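2S Albumin protein (Dolichos, PDB 6IX1) is a seed albumin with a hemopexin-type beta-propeller fold, probably serving in storage and perhaps, as in related hemopexin-fold albumins, in binding small ligands. Local coordinates at residues A1-A6 with R210-G215; F18-K23 with R220-T225; Y29-T34 with E182-K187; F66-E69 with A73-F76. All coordinates share one frame; numbering follows the deposited sequence.

Contact 1. Residues A1-A6 with R210-G215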
loop_
_atom_site.group_PDB
_atom_site.type_symbol
_atom_site.label_atom_id
_atom_site.label_comp_id
_atom_site.label_asym_id
_atom_site.label_seq_id
_atom_site.Cartn_x
_atom_site.Cartn_y
_atom_site.Cartn_z
ATOM N N ALA A 1 -10.347 3.338 -17.289
ATOM C CA ALA A 1 -8.892 3.113 -17.150
ATOM C C ALA A 1 -8.552 2.903 -15.667
ATOM O O ALA A 1 -9.154 3.575 -14.784
ATOM C CB ALA A 1 -8.158 4.284 -17.734
ATOM N N SER A 2 -7.553 2.053 -15.420
ATOM C CA SER A 2 -7.060 1.702 -14.062
ATOM C C SER A 2 -5.606 2.113 -13.821
ATOM O O SER A 2 -4.797 2.119 -14.788
ATOM C CB SER A 2 -7.219 0.242 -13.869
ATOM O OG SER A 2 -7.213 -0.006 -12.507
ATOM N N TYR A 3 -5.248 2.374 -12.571
ATOM C CA TYR A 3 -3.927 2.956 -12.252
ATOM C C TYR A 3 -3.206 2.014 -11.301
ATOM O O TYR A 3 -2.873 0.899 -11.723
ATOM C CB TYR A 3 -3.998 4.431 -11.879
ATOM C CG TYR A 3 -4.549 5.240 -13.024
ATOM C CD1 TYR A 3 -5.913 5.331 -13.249
ATOM C CD2 TYR A 3 -3.718 5.986 -13.823
ATOM C CE1 TYR A 3 -6.401 6.069 -14.311
ATOM C CE2 TYR A 3 -4.194 6.785 -14.856
ATOM C CZ TYR A 3 -5.547 6.807 -15.121
ATOM O OH TYR A 3 -6.044 7.543 -16.178
ATOM N N ILE A 4 -2.954 2.487 -10.099
ATOM C CA ILE A 4 -2.198 1.700 -9.102
ATOM C C ILE A 4 -3.158 0.989 -8.152
ATOM O O ILE A 4 -3.995 1.678 -7.527
ATOM C CB ILE A 4 -1.129 2.557 -8.413
ATOM C CG1 ILE A 4 -0.138 3.090 -9.457
ATOM C CG2 ILE A 4 -0.418 1.804 -7.330
ATOM C CD1 ILE A 4 0.846 4.163 -8.956
ATOM N N ASN A 5 -3.060 -0.310 -8.012
ATOM C CA ASN A 5 -3.910 -1.096 -7.140
ATOM C C ASN A 5 -3.281 -1.359 -5.790
ATOM O O ASN A 5 -4.061 -1.600 -4.856
ATOM C CB ASN A 5 -4.282 -2.445 -7.762
ATOM C CG ASN A 5 -4.934 -2.280 -9.082
ATOM O OD1 ASN A 5 -4.382 -2.536 -10.150
ATOM N ND2 ASN A 5 -6.215 -1.976 -9.014
ATOM N N ALA A 6 -1.993 -1.310 -5.620
ATOM C CA ALA A 6 -1.356 -1.467 -4.330
ATOM C C ALA A 6 0.055 -0.931 -4.363
ATOM O O ALA A 6 0.656 -0.901 -5.472
ATOM C CB ALA A 6 -1.382 -2.935 -3.910
ATOM N N ARG A 210 -3.023 15.741 -7.540
ATOM C CA ARG A 210 -2.669 15.861 -8.958
ATOM C C ARG A 210 -2.651 14.496 -9.592
ATOM O O ARG A 210 -2.598 13.467 -8.963
ATOM C CB ARG A 210 -1.300 16.527 -9.093
ATOM C CG ARG A 210 -0.193 15.696 -8.513
ATOM C CD ARG A 210 1.077 16.449 -8.151
ATOM N NE ARG A 210 1.851 16.832 -9.321
ATOM C CZ ARG A 210 3.164 16.856 -9.365
ATOM N NH1 ARG A 210 3.908 16.428 -8.358
ATOM N NH2 ARG A 210 3.735 17.272 -10.455
ATOM N N PRO A 211 -2.723 14.450 -10.940
ATOM C CA PRO A 211 -2.635 13.190 -11.654
ATOM C C PRO A 211 -1.291 12.481 -11.402
ATOM O O PRO A 211 -0.212 13.132 -11.344
ATOM C CB PRO A 211 -2.742 13.580 -13.129
ATOM C CG PRO A 211 -3.528 14.884 -13.084
ATOM C CD PRO A 211 -2.950 15.587 -11.852
ATOM N N ILE A 212 -1.363 11.193 -11.187
ATOM C CA ILE A 212 -0.166 10.350 -10.934
ATOM C C ILE A 212 0.853 10.622 -12.017
ATOM O O ILE A 212 2.027 10.776 -11.712
ATOM C CB ILE A 212 -0.600 8.893 -10.950
ATOM C CG1 ILE A 212 -1.475 8.548 -9.722
ATOM C CG2 ILE A 212 0.636 7.997 -10.973
ATOM C CD1 ILE A 212 -2.236 7.244 -9.798
ATOM N N LEU A 213 0.430 10.606 -13.298
ATOM C CA LEU A 213 1.415 10.716 -14.396
ATOM C C LEU A 213 2.050 12.094 -14.448
ATOM O O LEU A 213 3.092 12.255 -15.093
ATOM C CB LEU A 213 0.729 10.303 -15.676
ATOM C CG LEU A 213 0.352 8.833 -15.731
ATOM C CD1 LEU A 213 -0.218 8.533 -17.106
ATOM C CD2 LEU A 213 1.563 7.963 -15.404
ATOM N N ASP A 214 1.494 13.095 -13.805
ATOM C CA ASP A 214 2.188 14.375 -13.706
ATOM C C ASP A 214 3.329 14.352 -12.701
ATOM O O ASP A 214 4.370 14.971 -12.904
ATOM C CB ASP A 214 1.196 15.495 -13.428
ATOM C CG ASP A 214 0.229 15.680 -14.632
ATOM O OD1 ASP A 214 0.570 15.345 -15.754
ATOM O OD2 ASP A 214 -0.877 16.103 -14.457
ATOM N N GLY A 215 3.116 13.667 -11.588
ATOM C CA GLY A 215 4.153 13.591 -10.533
ATOM C C GLY A 215 5.153 12.453 -10.715
ATOM O O GLY A 215 6.264 12.528 -10.238
#
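Both gamma branches of Ile212 are used in meeting Tyr3 and Ile4: CG1 lies beside the backbone N (chi1 -70°), and the extended chain beyond it (chi2 166°) carries CD1 out to Tyr3, while CG2, anti to the backbone N, faces Ile4. Ile212 CD1 ends 3.9 Å from Tyr3 CB, at the root of the aromatic side chain, and approaches the ring itself only obliquely. The second branch makes a looser contact, Ile212 CG2 lying 4.3 Å from Ile4 CD1. Tyr3 and Ile4 both start out toward the helix although they are consecutive, which the irregular backbone of this loop allows; Leu213 adds a little cover from the next position of the helix.

Ile212 is the first residue of helix 212-215, directly after Pro211 at the N-cap, where strand 204-211 gives way to the helix. Asp214 N donates to Pro211 O at 3.0 Å as the chain turns. Phe186 of strand 182-187 touches both Ile4 and Ile212 and so widens the apolar patch. Between 1-6 and 210-215 the chemistry is wholly apolar, with both isoleucines buried, which implies that this contact depends on shape and exclusion of water.

Contact 2. Residues F18-K23 with R220-T225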
loop_
_atom_site.group_PDB
_atom_site.type_symbol
_atom_site.label_atom_id
_atom_site.label_comp_id
_atom_site.label_asym_id
_atom_site.label_seq_id
_atom_site.Cartn_x
_atom_site.Cartn_y
_atom_site.Cartn_z
ATOM N N PHE A 18 4.964 -1.039 -6.968
ATOM C CA PHE A 18 3.613 -0.705 -7.411
ATOM C C PHE A 18 3.010 -1.890 -8.130
ATOM O O PHE A 18 3.635 -2.387 -9.064
ATOM C CB PHE A 18 3.556 0.485 -8.364
ATOM C CG PHE A 18 3.965 1.820 -7.811
ATOM C CD1 PHE A 18 3.428 2.296 -6.676
ATOM C CD2 PHE A 18 4.841 2.648 -8.471
ATOM C CE1 PHE A 18 3.747 3.539 -6.188
ATOM C CE2 PHE A 18 5.119 3.913 -8.034
ATOM C CZ PHE A 18 4.573 4.364 -6.866
ATOM N N PHE A 19 1.804 -2.272 -7.698
ATOM C CA PHE A 19 1.053 -3.375 -8.340
ATOM C C PHE A 19 -0.111 -2.829 -9.149
ATOM O O PHE A 19 -0.840 -1.923 -8.695
ATOM C CB PHE A 19 0.545 -4.356 -7.256
ATOM C CG PHE A 19 1.716 -4.938 -6.520
ATOM C CD1 PHE A 19 2.381 -6.035 -7.000
ATOM C CD2 PHE A 19 2.180 -4.328 -5.401
ATOM C CE1 PHE A 19 3.525 -6.501 -6.369
ATOM C CE2 PHE A 19 3.321 -4.805 -4.769
ATOM C CZ PHE A 19 3.980 -5.884 -5.264
ATOM N N GLU A 20 -0.246 -3.345 -10.371
ATOM C CA GLU A 20 -1.256 -2.940 -11.359
ATOM C C GLU A 20 -1.779 -4.238 -11.960
ATOM O O GLU A 20 -1.092 -4.884 -12.754
ATOM C CB GLU A 20 -0.653 -2.001 -12.381
ATOM C CG GLU A 20 0.164 -0.914 -11.729
ATOM C CD GLU A 20 1.530 -0.689 -12.375
ATOM O OE1 GLU A 20 1.491 0.206 -12.863
ATOM O OE2 GLU A 20 2.537 -1.531 -12.384
ATOM N N CYS A 21 -2.962 -4.628 -11.517
ATOM C CA CYS A 21 -3.572 -5.885 -11.921
ATOM C C CYS A 21 -2.599 -6.994 -11.524
ATOM O O CYS A 21 -2.192 -7.103 -10.378
ATOM C CB CYS A 21 -4.024 -5.899 -13.377
ATOM S SG CYS A 21 -5.176 -4.561 -13.639
ATOM N N ASN A 22 -2.295 -7.839 -12.483
ATOM C CA ASN A 22 -1.384 -8.998 -12.302
ATOM C C ASN A 22 0.081 -8.665 -12.530
ATOM O O ASN A 22 0.892 -9.642 -12.560
ATOM C CB ASN A 22 -1.803 -10.177 -13.189
ATOM C CG ASN A 22 -1.735 -9.841 -14.673
ATOM O OD1 ASN A 22 -1.695 -8.677 -15.051
ATOM N ND2 ASN A 22 -1.840 -10.842 -15.524
ATOM N N LYS A 23 0.427 -7.401 -12.583
ATOM C CA LYS A 23 1.804 -6.999 -12.901
ATOM C C LYS A 23 2.322 -6.004 -11.900
ATOM O O LYS A 23 1.582 -5.526 -11.010
ATOM C CB LYS A 23 1.848 -6.389 -14.294
ATOM C CG LYS A 23 1.445 -7.396 -15.381
ATOM C CD LYS A 23 1.385 -6.882 -16.789
ATOM C CE LYS A 23 0.685 -7.848 -17.741
ATOM N NZ LYS A 23 -0.786 -7.809 -17.528
ATOM N N ARG A 220 4.408 6.754 -17.434
ATOM C CA ARG A 220 3.476 7.147 -18.505
ATOM C C ARG A 220 3.351 6.136 -19.657
ATOM O O ARG A 220 2.351 6.223 -20.407
ATOM C CB ARG A 220 3.840 8.516 -19.056
ATOM C CG ARG A 220 5.100 8.563 -19.873
ATOM C CD ARG A 220 5.522 9.966 -20.159
ATOM N NE ARG A 220 6.673 10.010 -21.039
ATOM C CZ ARG A 220 7.894 9.762 -20.622
ATOM N NH1 ARG A 220 8.126 9.430 -19.356
ATOM N NH2 ARG A 220 8.905 9.851 -21.468
ATOM N N ASP A 221 4.233 5.179 -19.810
ATOM C CA ASP A 221 4.131 4.165 -20.878
ATOM C C ASP A 221 3.425 2.912 -20.399
ATOM O O ASP A 221 3.140 2.007 -21.225
ATOM C CB ASP A 221 5.501 3.845 -21.491
ATOM C CG ASP A 221 5.999 5.080 -22.236
ATOM O OD1 ASP A 221 5.188 5.803 -22.852
ATOM O OD2 ASP A 221 7.205 5.256 -22.205
ATOM N N ILE A 222 3.170 2.810 -19.090
ATOM C CA ILE A 222 2.514 1.602 -18.521
ATOM C C ILE A 222 1.130 1.890 -17.951
ATOM O O ILE A 222 0.430 0.916 -17.733
ATOM C CB ILE A 222 3.485 0.819 -17.614
ATOM C CG1 ILE A 222 3.885 1.599 -16.373
ATOM C CG2 ILE A 222 4.686 0.370 -18.396
ATOM C CD1 ILE A 222 4.632 0.747 -15.377
ATOM N N LEU A 223 0.825 3.141 -17.626
ATOM C CA LEU A 223 -0.519 3.501 -17.083
ATOM C C LEU A 223 -1.211 4.438 -18.037
ATOM O O LEU A 223 -0.599 5.224 -18.712
ATOM C CB LEU A 223 -0.458 4.219 -15.732
ATOM C CG LEU A 223 0.059 3.310 -14.633
ATOM C CD1 LEU A 223 0.291 4.083 -13.344
ATOM C CD2 LEU A 223 -0.846 2.113 -14.484
ATOM N N PRO A 224 -2.543 4.446 -18.095
ATOM C CA PRO A 224 -3.346 3.512 -17.358
ATOM C C PRO A 224 -3.402 2.140 -18.018
ATOM O O PRO A 224 -3.015 2.007 -19.213
ATOM C CB PRO A 224 -4.757 4.079 -17.463
ATOM C CG PRO A 224 -4.727 4.988 -18.700
ATOM C CD PRO A 224 -3.296 5.452 -18.842
ATOM N N THR A 225 -3.967 1.167 -17.310
ATOM C CA THR A 225 -4.352 -0.160 -17.861
ATOM C C THR A 225 -5.866 -0.168 -18.105
ATOM O O THR A 225 -6.694 0.489 -17.475
ATOM C CB THR A 225 -4.045 -1.331 -16.922
ATOM O OG1 THR A 225 -2.777 -1.156 -16.282
ATOM C CG2 THR A 225 -4.129 -2.627 -17.697
HETATM O O HOH W 1 0.654 -1.306 -15.696
#
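Glu20, Thr225 and Leu223 give up the most surface where the end of strand 15-20 meets the C-terminal tail. The Glu20 side chain starts toward the tail, CG beside the backbone N (chi1 -47°), and then bends, crossing Leu223 at about a right angle. Glu20 has two conformers, and the position of OE1 in the one described is doubtful; there Glu20 OE1 comes 3.4 Å from Leu223 CD2, a carboxylate oxygen against a methyl group, with Ile222 CD1 4.1 Å from the same OE1.

A water supplies the polar link. Its sound bond is the one it donates to Ile222 O over 3.0 Å; the weak one to Glu20 OE1 is as doubtful as that atom, and the contact with Thr225 OG1 is long and weak.

On the strand side the chain reverses at once in a type II' beta turn from Glu20 to Lys23, the tight link between strands 15-20 and 23-28 of the first blade. Val25 of strand 23-28 touches both Glu20 and Ile222, Leu42 of strand 37-44 also packs on Glu20, and the tail, which follows helix 212-215, lies beside the N-terminal loop through backbone bonding of Thr225 with Ser2.

Contact 3. Residues Y29-T34 with E182-K187. With SO4 (sulfate ion), chain D.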
loop_
_atom_site.group_PDB
_atom_site.type_symbol
_atom_site.label_atom_id
_atom_site.label_comp_id
_atom_site.label_asym_id
_atom_site.label_seq_id
_atom_site.Cartn_x
_atom_site.Cartn_y
_atom_site.Cartn_z
ATOM N N TYR A 29 12.462 6.268 -6.403
ATOM C CA TYR A 29 11.598 7.492 -6.402
ATOM C C TYR A 29 12.333 8.646 -5.741
ATOM O O TYR A 29 13.239 8.477 -4.940
ATOM C CB TYR A 29 10.202 7.239 -5.815
ATOM C CG TYR A 29 10.172 6.898 -4.382
ATOM C CD1 TYR A 29 10.401 5.618 -3.934
ATOM C CD2 TYR A 29 9.802 7.893 -3.482
ATOM C CE1 TYR A 29 10.324 5.326 -2.594
ATOM C CE2 TYR A 29 9.805 7.612 -2.140
ATOM C CZ TYR A 29 10.066 6.329 -1.682
ATOM O OH TYR A 29 9.996 6.150 -0.324
ATOM N N THR A 30 11.771 9.811 -6.031
ATOM C CA THR A 30 12.446 11.082 -5.724
ATOM C C THR A 30 11.396 12.026 -5.154
ATOM O O THR A 30 10.657 12.676 -5.874
ATOM C CB THR A 30 13.152 11.670 -6.938
ATOM O OG1 THR A 30 12.200 11.924 -8.001
ATOM C CG2 THR A 30 14.258 10.739 -7.384
ATOM N N PRO A 31 11.243 12.144 -3.812
ATOM C CA PRO A 31 10.247 13.062 -3.269
ATOM C C PRO A 31 10.421 14.479 -3.791
ATOM O O PRO A 31 11.535 15.008 -3.854
ATOM C CB PRO A 31 10.538 13.016 -1.764
ATOM C CG PRO A 31 11.012 11.587 -1.553
ATOM C CD PRO A 31 11.861 11.308 -2.771
ATOM N N GLY A 32 9.305 15.071 -4.209
ATOM C CA GLY A 32 9.272 16.484 -4.562
ATOM C C GLY A 32 9.761 16.783 -5.971
ATOM O O GLY A 32 9.805 17.954 -6.281
ATOM N N LYS A 33 10.055 15.784 -6.794
ATOM C CA LYS A 33 10.716 15.918 -8.113
ATOM C C LYS A 33 10.133 14.849 -9.049
ATOM O O LYS A 33 9.929 13.762 -8.536
ATOM C CB LYS A 33 12.262 15.744 -8.015
ATOM C CG LYS A 33 13.032 16.403 -6.908
ATOM C CD LYS A 33 14.434 16.163 -7.198
ATOM C CE LYS A 33 15.187 17.413 -7.620
ATOM N NZ LYS A 33 15.787 18.140 -6.469
ATOM N N THR A 34 10.118 15.135 -10.345
ATOM C CA THR A 34 9.696 14.145 -11.338
ATOM C C THR A 34 10.879 13.318 -11.824
ATOM O O THR A 34 10.884 12.968 -12.982
ATOM C CB THR A 34 9.026 14.832 -12.506
ATOM O OG1 THR A 34 9.910 15.776 -13.107
ATOM C CG2 THR A 34 7.777 15.545 -12.070
ATOM N N GLU A 182 6.213 11.128 5.758
ATOM C CA GLU A 182 5.420 11.339 4.539
ATOM C C GLU A 182 4.798 10.007 4.076
ATOM O O GLU A 182 5.310 8.921 4.327
ATOM C CB GLU A 182 6.206 12.016 3.438
ATOM C CG GLU A 182 6.728 13.342 3.859
ATOM C CD GLU A 182 7.449 14.187 2.831
ATOM O OE1 GLU A 182 7.667 13.739 1.701
ATOM O OE2 GLU A 182 7.831 15.322 3.245
ATOM N N ALA A 183 3.729 10.149 3.323
ATOM C CA ALA A 183 3.045 9.021 2.700
ATOM C C ALA A 183 2.423 9.462 1.405
ATOM O O ALA A 183 2.089 10.637 1.274
ATOM C CB ALA A 183 1.999 8.448 3.605
ATOM N N TYR A 184 2.230 8.520 0.491
ATOM C CA TYR A 184 1.597 8.781 -0.807
ATOM C C TYR A 184 0.259 8.039 -0.813
ATOM O O TYR A 184 0.217 6.857 -0.503
ATOM C CB TYR A 184 2.465 8.262 -1.943
ATOM C CG TYR A 184 3.704 9.031 -2.132
ATOM C CD1 TYR A 184 4.849 8.717 -1.441
ATOM C CD2 TYR A 184 3.744 10.125 -2.977
ATOM C CE1 TYR A 184 5.987 9.506 -1.568
ATOM C CE2 TYR A 184 4.873 10.909 -3.106
ATOM C CZ TYR A 184 6.041 10.557 -2.461
ATOM O OH TYR A 184 7.180 11.310 -2.547
ATOM N N LEU A 185 -0.791 8.776 -1.193
ATOM C CA LEU A 185 -2.161 8.189 -1.267
ATOM C C LEU A 185 -2.564 8.309 -2.757
ATOM O O LEU A 185 -2.386 9.340 -3.388
ATOM C CB LEU A 185 -3.166 8.994 -0.418
ATOM C CG LEU A 185 -2.736 9.290 1.015
ATOM C CD1 LEU A 185 -3.880 10.051 1.677
ATOM C CD2 LEU A 185 -2.491 7.989 1.791
ATOM N N PHE A 186 -3.108 7.223 -3.248
ATOM C CA PHE A 186 -3.531 7.141 -4.652
ATOM C C PHE A 186 -5.032 6.803 -4.712
ATOM O O PHE A 186 -5.514 5.990 -3.966
ATOM C CB PHE A 186 -2.784 6.005 -5.369
ATOM C CG PHE A 186 -1.295 6.180 -5.404
ATOM C CD1 PHE A 186 -0.487 5.771 -4.402
ATOM C CD2 PHE A 186 -0.706 6.848 -6.427
ATOM C CE1 PHE A 186 0.884 6.012 -4.446
ATOM C CE2 PHE A 186 0.635 7.164 -6.530
ATOM C CZ PHE A 186 1.439 6.710 -5.512
ATOM N N LYS A 187 -5.717 7.422 -5.637
ATOM C CA LYS A 187 -7.162 7.200 -5.834
ATOM C C LYS A 187 -7.434 7.432 -7.324
ATOM O O LYS A 187 -7.254 8.568 -7.819
ATOM C CB LYS A 187 -8.008 8.131 -4.966
ATOM C CG LYS A 187 -9.521 8.137 -5.173
ATOM C CD LYS A 187 -10.071 6.891 -4.734
ATOM C CE LYS A 187 -11.568 6.966 -4.357
ATOM N NZ LYS A 187 -12.112 7.881 -3.263
HETATM S S SO4 D . 6.064 13.872 -5.161
HETATM O O1 SO4 D . 6.739 14.860 -5.928
HETATM O O2 SO4 D . 6.959 13.489 -4.124
HETATM O O3 SO4 D . 5.785 12.769 -5.928
HETATM O O4 SO4 D . 4.827 14.340 -4.602
#
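The loop 29-34 folds as a type II beta turn from Thr30 to Lys33, with Gly32 at a positive phi of 82°, and faces extended strand 182-187 at a CA-to-CA separation of 9.3 Å between Pro31 and Glu182. Tyr184 reaches across to the turn. Its CG lies beside the backbone N (chi1 -70°), and the ring extends until Tyr184 OH stands 3.6 Å from Pro31 CA, with the pyrrolidine crossing the phenol at about a right angle. The two tyrosine rings touch more lightly and obliquely, Tyr184 CE1 lying 4.3 Å from Tyr29 CE2.

In the crystal a sulfate, probably from the crystallisation liquor, bridges the two sides at this point. Tyr184 OH donates to sulfate O2 at 2.7 Å, the ion sitting at the edge of the ring and in its plane. From the turn, Gly32 N gives the same O2 a nearly straight bond of 2.8 Å (171° at the hydrogen), so that one oxygen is gripped from both segments. Tyr191 OH is a further donor to the ion. A phenylalanine in place of Tyr184 would probably leave sulfate O2 without its hydroxyl mate, and the anion without its bond to strand 182-187.

Around the pair, Phe175 of strand 173-176 stacks on Tyr184 and meets Tyr29 edge-to-face, while Tyr29 OH bonds to His178. Trp216, just past helix 212-215, meets Tyr184 edge-to-face, and Arg193 of strand 190-195 touches both Pro31 and Tyr184, so the first-blade loop lies against the strands of the last blade.

Contact 4. Residues F66-E69 with A73-F76; sequences FDTE and AYVF
Phe66 O accepts the N-H of Tyr74 at 2.9 Å, nearly along the C=O axis, and takes a CA-H...O contact from Ala73 CA at 3.2 Å. Phe66 N returns a bond to Tyr74 O, also 2.9 Å, which makes Phe66 and Tyr74 a hydrogen-bonded antiparallel pair; Asp67 and Ala73 form the adjoining non-hydrogen-bonded pair.

Phe66 CG lies between the backbone N and the carbonyl carbon (chi1 55°), which sets the ring beside Tyr74 on the same face of the sheet. Tyr74 CB sits over one face of the Phe66 ring, 4.0 Å from its centroid, a CH-pi contact. The two rings meet obliquely, planes at 40°, with Phe66 CE1 3.5 Å from Tyr74 CD2. Farther round the same ring, Phe76 comes rim to rim, its CE1 3.5 Å from Phe66 CE2. An alanine at Phe66 is likely to open a gap in this aromatic cluster, costing Tyr74 CB its ring face and Phe76 its neighbour.

Strands 64-67 and 72-77 form a beta hairpin within the second blade. Tyr83 of strand 80-85 stacks on Tyr74 and bonds to Thr68 OG1, while Val130 and Leu132 of strand 129-134 pack against Phe66, joining the hairpin to the following blade.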
loop_
_atom_site.group_PDB
_atom_site.type_symbol
_atom_site.label_atom_id
_atom_site.label_comp_id
_atom_site.label_asym_id
_atom_site.label_seq_id
_atom_site.Cartn_x
_atom_site.Cartn_y
_atom_site.Cartn_z
ATOM N N PHE A 66 1.251 -3.922 2.450
ATOM C CA PHE A 66 2.034 -3.027 3.298
ATOM C C PHE A 66 3.310 -3.705 3.743
ATOM O O PHE A 66 3.301 -4.854 4.093
ATOM C CB PHE A 66 1.230 -2.487 4.481
ATOM C CG PHE A 66 0.585 -3.499 5.379
ATOM C CD1 PHE A 66 1.319 -4.009 6.458
ATOM C CD2 PHE A 66 -0.702 -3.952 5.186
ATOM C CE1 PHE A 66 0.745 -4.901 7.347
ATOM C CE2 PHE A 66 -1.266 -4.890 6.070
ATOM C CZ PHE A 66 -0.581 -5.299 7.174
ATOM N N ASP A 67 4.315 -2.873 3.829
ATOM C CA ASP A 67 5.593 -3.320 4.414
ATOM C C ASP A 67 5.460 -3.351 5.955
ATOM O O ASP A 67 4.732 -2.521 6.539
ATOM C CB ASP A 67 6.745 -2.414 3.998
ATOM C CG ASP A 67 6.416 -0.918 4.100
ATOM O OD1 ASP A 67 5.476 -0.445 3.318
ATOM O OD2 ASP A 67 7.001 -0.200 4.951
ATOM N N THR A 68 6.252 -4.242 6.601
ATOM C CA THR A 68 6.237 -4.296 8.066
ATOM C C THR A 68 7.612 -3.912 8.602
ATOM O O THR A 68 7.785 -2.764 9.060
ATOM C CB THR A 68 5.776 -5.697 8.528
ATOM O OG1 THR A 68 6.594 -6.657 7.891
ATOM C CG2 THR A 68 4.339 -5.938 8.186
ATOM N N GLU A 69 8.536 -4.855 8.480
ATOM C CA GLU A 69 9.924 -4.639 8.914
ATOM C C GLU A 69 10.835 -5.421 7.955
ATOM O O GLU A 69 10.404 -6.323 7.275
ATOM C CB GLU A 69 10.084 -5.065 10.397
ATOM C CG GLU A 69 9.775 -6.544 10.622
ATOM C CD GLU A 69 9.810 -6.925 12.084
ATOM O OE1 GLU A 69 9.124 -6.271 12.868
ATOM O OE2 GLU A 69 10.598 -7.813 12.438
ATOM N N ALA A 73 6.456 -8.089 4.038
ATOM C CA ALA A 73 5.242 -7.351 3.703
ATOM C C ALA A 73 4.046 -8.298 3.768
ATOM O O ALA A 73 4.217 -9.454 3.482
ATOM C CB ALA A 73 5.362 -6.750 2.348
ATOM N N TYR A 74 2.876 -7.707 4.082
ATOM C CA TYR A 74 1.604 -8.398 3.793
ATOM C C TYR A 74 1.077 -8.035 2.433
ATOM O O TYR A 74 1.185 -6.837 2.043
ATOM C CB TYR A 74 0.533 -8.111 4.854
ATOM C CG TYR A 74 0.730 -8.847 6.128
ATOM C CD1 TYR A 74 0.253 -10.144 6.263
ATOM C CD2 TYR A 74 1.424 -8.343 7.195
ATOM C CE1 TYR A 74 0.434 -10.902 7.410
ATOM C CE2 TYR A 74 1.591 -9.062 8.353
ATOM C CZ TYR A 74 1.095 -10.350 8.463
ATOM O OH TYR A 74 1.271 -11.036 9.625
ATOM N N VAL A 75 0.558 -9.021 1.724
ATOM C CA VAL A 75 -0.149 -8.783 0.465
ATOM C C VAL A 75 -1.522 -9.403 0.520
ATOM O O VAL A 75 -1.753 -10.323 1.336
ATOM C CB VAL A 75 0.694 -9.372 -0.681
ATOM C CG1 VAL A 75 2.033 -8.672 -0.801
ATOM C CG2 VAL A 75 0.956 -10.872 -0.612
ATOM N N PHE A 76 -2.417 -8.856 -0.265
ATOM C CA PHE A 76 -3.851 -9.162 -0.243
ATOM C C PHE A 76 -4.351 -9.347 -1.668
ATOM O O PHE A 76 -3.819 -8.697 -2.568
ATOM C CB PHE A 76 -4.633 -8.009 0.397
ATOM C CG PHE A 76 -4.289 -7.714 1.847
ATOM C CD1 PHE A 76 -3.127 -7.039 2.199
ATOM C CD2 PHE A 76 -5.053 -8.254 2.870
ATOM C CE1 PHE A 76 -2.760 -6.850 3.522
ATOM C CE2 PHE A 76 -4.644 -8.104 4.172
ATOM C CZ PHE A 76 -3.514 -7.387 4.521
#

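Contacts 1, 2 and 3 gather where the two ends of the chain meet, each joining the first sheet or its flanking loops to the last sheet or the segments after it. Contacts 1 and 2 have centres about 9 Å apart and touch, their segments alternating along the chain; contact 3, centred about 11 Å from contact 1, is nested within the loops closed by both. Phe186 links this group, packing on Ile4, Ile212 and Phe18. Contact 4 is short-range, inside the second sheet, and its centre lies about 19 to 21 Å from the others. Contacts 1 to 3 join the ends of the four-bladed propeller, whereas contact 4, nested inside their loops, lies within one blade.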